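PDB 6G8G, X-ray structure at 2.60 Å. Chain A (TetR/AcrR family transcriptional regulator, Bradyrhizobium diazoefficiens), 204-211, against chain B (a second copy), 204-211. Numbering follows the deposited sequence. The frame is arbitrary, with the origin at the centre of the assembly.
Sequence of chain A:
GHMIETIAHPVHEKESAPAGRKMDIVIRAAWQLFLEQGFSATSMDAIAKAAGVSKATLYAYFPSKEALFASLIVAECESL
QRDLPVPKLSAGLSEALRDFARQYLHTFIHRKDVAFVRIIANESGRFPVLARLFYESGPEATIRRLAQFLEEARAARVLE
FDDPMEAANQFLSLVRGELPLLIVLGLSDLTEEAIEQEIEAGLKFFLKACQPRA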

# COMPACT_ATOMS: atom_id res chain seq x y z
N LYS A 204 -13.95 15.92 -0.83
CA LYS A 204 -15.05 16.38 -1.67
C LYS A 204 -15.87 15.16 -2.05
O LYS A 204 -17.09 15.18 -2.01
CB LYS A 204 -14.51 17.06 -2.93
CG LYS A 204 -15.36 18.20 -3.43
CD LYS A 204 -14.69 19.03 -4.52
CE LYS A 204 -14.08 20.25 -3.82
NZ LYS A 204 -13.44 21.25 -4.70
N PHE A 205 -15.17 14.09 -2.39
CA PHE A 205 -15.81 12.88 -2.87
C PHE A 205 -16.54 12.16 -1.75
O PHE A 205 -17.66 11.71 -1.90
CB PHE A 205 -14.74 11.97 -3.46
CG PHE A 205 -15.29 10.81 -4.24
CD1 PHE A 205 -15.69 9.66 -3.61
CD2 PHE A 205 -15.39 10.87 -5.62
CE1 PHE A 205 -16.19 8.60 -4.34
CE2 PHE A 205 -15.88 9.80 -6.36
CZ PHE A 205 -16.28 8.66 -5.72
N PHE A 206 -15.85 12.03 -0.62
CA PHE A 206 -16.44 11.42 0.54
C PHE A 206 -17.74 12.09 0.92
O PHE A 206 -18.72 11.42 1.27
CB PHE A 206 -15.50 11.53 1.70
CG PHE A 206 -16.00 10.88 2.93
CD1 PHE A 206 -16.03 9.52 3.02
CD2 PHE A 206 -16.48 11.63 3.96
CE1 PHE A 206 -16.51 8.90 4.13
CE2 PHE A 206 -16.97 11.01 5.08
CZ PHE A 206 -16.98 9.64 5.17
N LEU A 207 -17.76 13.42 0.85
CA LEU A 207 -18.95 14.17 1.19
C LEU A 207 -20.04 14.04 0.10
O LEU A 207 -21.21 13.95 0.43
CB LEU A 207 -18.61 15.64 1.46
CG LEU A 207 -17.70 15.94 2.65
CD1 LEU A 207 -17.33 17.41 2.74
CD2 LEU A 207 -18.35 15.51 3.95
N LYS A 208 -19.68 14.05 -1.19
CA LYS A 208 -20.65 13.76 -2.26
C LYS A 208 -21.38 12.47 -1.93
O LYS A 208 -22.58 12.42 -1.98
CB LYS A 208 -20.01 13.67 -3.65
CG LYS A 208 -20.24 14.88 -4.54
CD LYS A 208 -19.33 14.81 -5.79
CE LYS A 208 -19.86 13.84 -6.87
NZ LYS A 208 -19.71 14.22 -8.32
N ALA A 209 -20.69 11.44 -1.49
CA ALA A 209 -21.37 10.20 -1.18
C ALA A 209 -22.14 10.15 0.16
O ALA A 209 -23.04 9.34 0.28
CB ALA A 209 -20.37 9.06 -1.19
N CYS A 210 -21.76 10.92 1.19
CA CYS A 210 -22.33 10.75 2.53
C CYS A 210 -23.14 11.91 3.09
O CYS A 210 -23.82 11.73 4.10
CB CYS A 210 -21.23 10.45 3.54
SG CYS A 210 -20.36 8.94 3.18
N GLN A 211 -23.06 13.08 2.47
CA GLN A 211 -23.89 14.20 2.90
C GLN A 211 -25.29 13.96 2.43
O GLN A 211 -25.48 13.49 1.31
CB GLN A 211 -23.43 15.51 2.31
CG GLN A 211 -22.57 16.31 3.27
CD GLN A 211 -21.93 17.52 2.62
OE1 GLN A 211 -21.69 17.56 1.41
NE2 GLN A 211 -21.65 18.52 3.43
N LYS B 204 -20.74 0.43 -4.52
CA LYS B 204 -21.94 1.04 -3.97
C LYS B 204 -21.63 2.48 -3.61
O LYS B 204 -22.39 3.40 -3.92
CB LYS B 204 -22.38 0.27 -2.72
CG LYS B 204 -23.88 0.19 -2.55
CD LYS B 204 -24.28 -0.59 -1.29
CE LYS B 204 -24.51 0.40 -0.14
NZ LYS B 204 -24.67 -0.19 1.22
N PHE B 205 -20.46 2.68 -3.02
CA PHE B 205 -20.04 3.99 -2.56
C PHE B 205 -19.71 4.91 -3.74
O PHE B 205 -20.09 6.09 -3.78
CB PHE B 205 -18.81 3.82 -1.67
CG PHE B 205 -18.42 5.06 -0.89
CD1 PHE B 205 -17.66 6.07 -1.48
CD2 PHE B 205 -18.73 5.17 0.44
CE1 PHE B 205 -17.25 7.17 -0.75
CE2 PHE B 205 -18.34 6.27 1.19
CZ PHE B 205 -17.60 7.28 0.59
N PHE B 206 -18.96 4.37 -4.68
CA PHE B 206 -18.62 5.13 -5.86
C PHE B 206 -19.86 5.67 -6.58
O PHE B 206 -19.86 6.82 -7.04
CB PHE B 206 -17.85 4.25 -6.81
CG PHE B 206 -17.42 4.98 -8.03
CD1 PHE B 206 -16.36 5.87 -7.97
CD2 PHE B 206 -18.05 4.79 -9.23
CE1 PHE B 206 -15.94 6.55 -9.08
CE2 PHE B 206 -17.63 5.46 -10.35
CZ PHE B 206 -16.58 6.35 -10.27
N LEU B 207 -20.90 4.85 -6.66
CA LEU B 207 -22.13 5.24 -7.31
C LEU B 207 -22.95 6.20 -6.46
O LEU B 207 -23.50 7.16 -6.99
CB LEU B 207 -22.97 4.02 -7.68
CG LEU B 207 -22.35 3.06 -8.70
CD1 LEU B 207 -23.21 1.82 -8.88
CD2 LEU B 207 -22.16 3.74 -10.03
N LYS B 208 -23.00 6.00 -5.15
CA LYS B 208 -23.59 7.02 -4.29
C LYS B 208 -22.98 8.39 -4.63
O LYS B 208 -23.70 9.35 -4.75
CB LYS B 208 -23.42 6.72 -2.80
CG LYS B 208 -24.68 6.22 -2.13
CD LYS B 208 -24.48 5.83 -0.68
CE LYS B 208 -25.66 5.02 -0.15
NZ LYS B 208 -25.44 3.55 -0.02
N ALA B 209 -21.68 8.50 -4.82
CA ALA B 209 -21.08 9.81 -5.08
C ALA B 209 -21.25 10.33 -6.50
O ALA B 209 -21.19 11.53 -6.70
CB ALA B 209 -19.61 9.79 -4.74
N CYS B 210 -21.38 9.46 -7.49
CA CYS B 210 -21.31 9.92 -8.87
C CYS B 210 -22.57 9.78 -9.70
O CYS B 210 -22.63 10.35 -10.80
CB CYS B 210 -20.22 9.18 -9.61
SG CYS B 210 -18.60 9.47 -8.97
N GLN B 211 -23.55 9.00 -9.23
CA GLN B 211 -24.82 8.89 -9.95
C GLN B 211 -25.58 10.18 -9.74
O GLN B 211 -25.57 10.70 -8.63
CB GLN B 211 -25.66 7.73 -9.43
CG GLN B 211 -25.53 6.50 -10.29
CD GLN B 211 -26.18 5.29 -9.68
OE1 GLN B 211 -26.32 5.17 -8.46
NE2 GLN B 211 -26.59 4.36 -10.53

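Each stretch is the end of the same helix, 204-210, in one of two copies of the protein, followed by Gln211(A) or Gln211(B) outside it. The helices cross at 87°, nearly perpendicular, and their axes come within 7.3 Å. The small alanine side chain suits so close a crossing. Ala209 fills that place in both chains, with CA atoms 3.9 Å apart. Its CA-to-CB bond points toward the partner, and Ala209(A) CB lies 3.7 Å from Ala209(B) CB.

No hydrogen bond joins the stretches. The contact is apolar packing, and it buries 443 Å² counted over both sides.

The CH-pi contacts are reciprocal. Ala209(B) CB sits over one face of the Phe205(A) ring, 3.6 Å from Phe205(A) CE1. Ala209(A) CB sits over a face of the Phe205(B) ring, 3.7 Å from Phe205(B) CE1. A methyl group suits this place because it is small and its C-H bonds can meet the pi face.

Each Phe205 acts as a knob. Its CA-to-CB bond points sideways, but with chi1 in t the ring reaches a hole formed by Phe205, Phe206, Ala209 and Cys210 of the other chain. The two knobs meet at their edges, with Phe205(A) CE1 4.0 Å from Phe205(B) CE1.

Phe206 starts away from the partner, yet its ring end comes nearer. Phe205(A) CZ lies 3.6 Å from Phe206(B) CD1, and Phe206(A) CD1 lies 3.7 Å from Phe205(B) CZ. The Phe205(A) and Phe206(B) planes are near parallel, but the rings are slid apart and barely overlap.

Cys210 adds sulfur-aromatic contacts. Cys210(B) SG is 3.8 Å from Phe205(A) CE2, and Cys210(A) SG is 3.9 Å from Phe205(B) CE2. Both approaches are oblique. The sulfur is apolar enough to share this buried site.

Lys208 is exposed in both chains, and its long side chain leaves the charged amine outside the aromatic cluster.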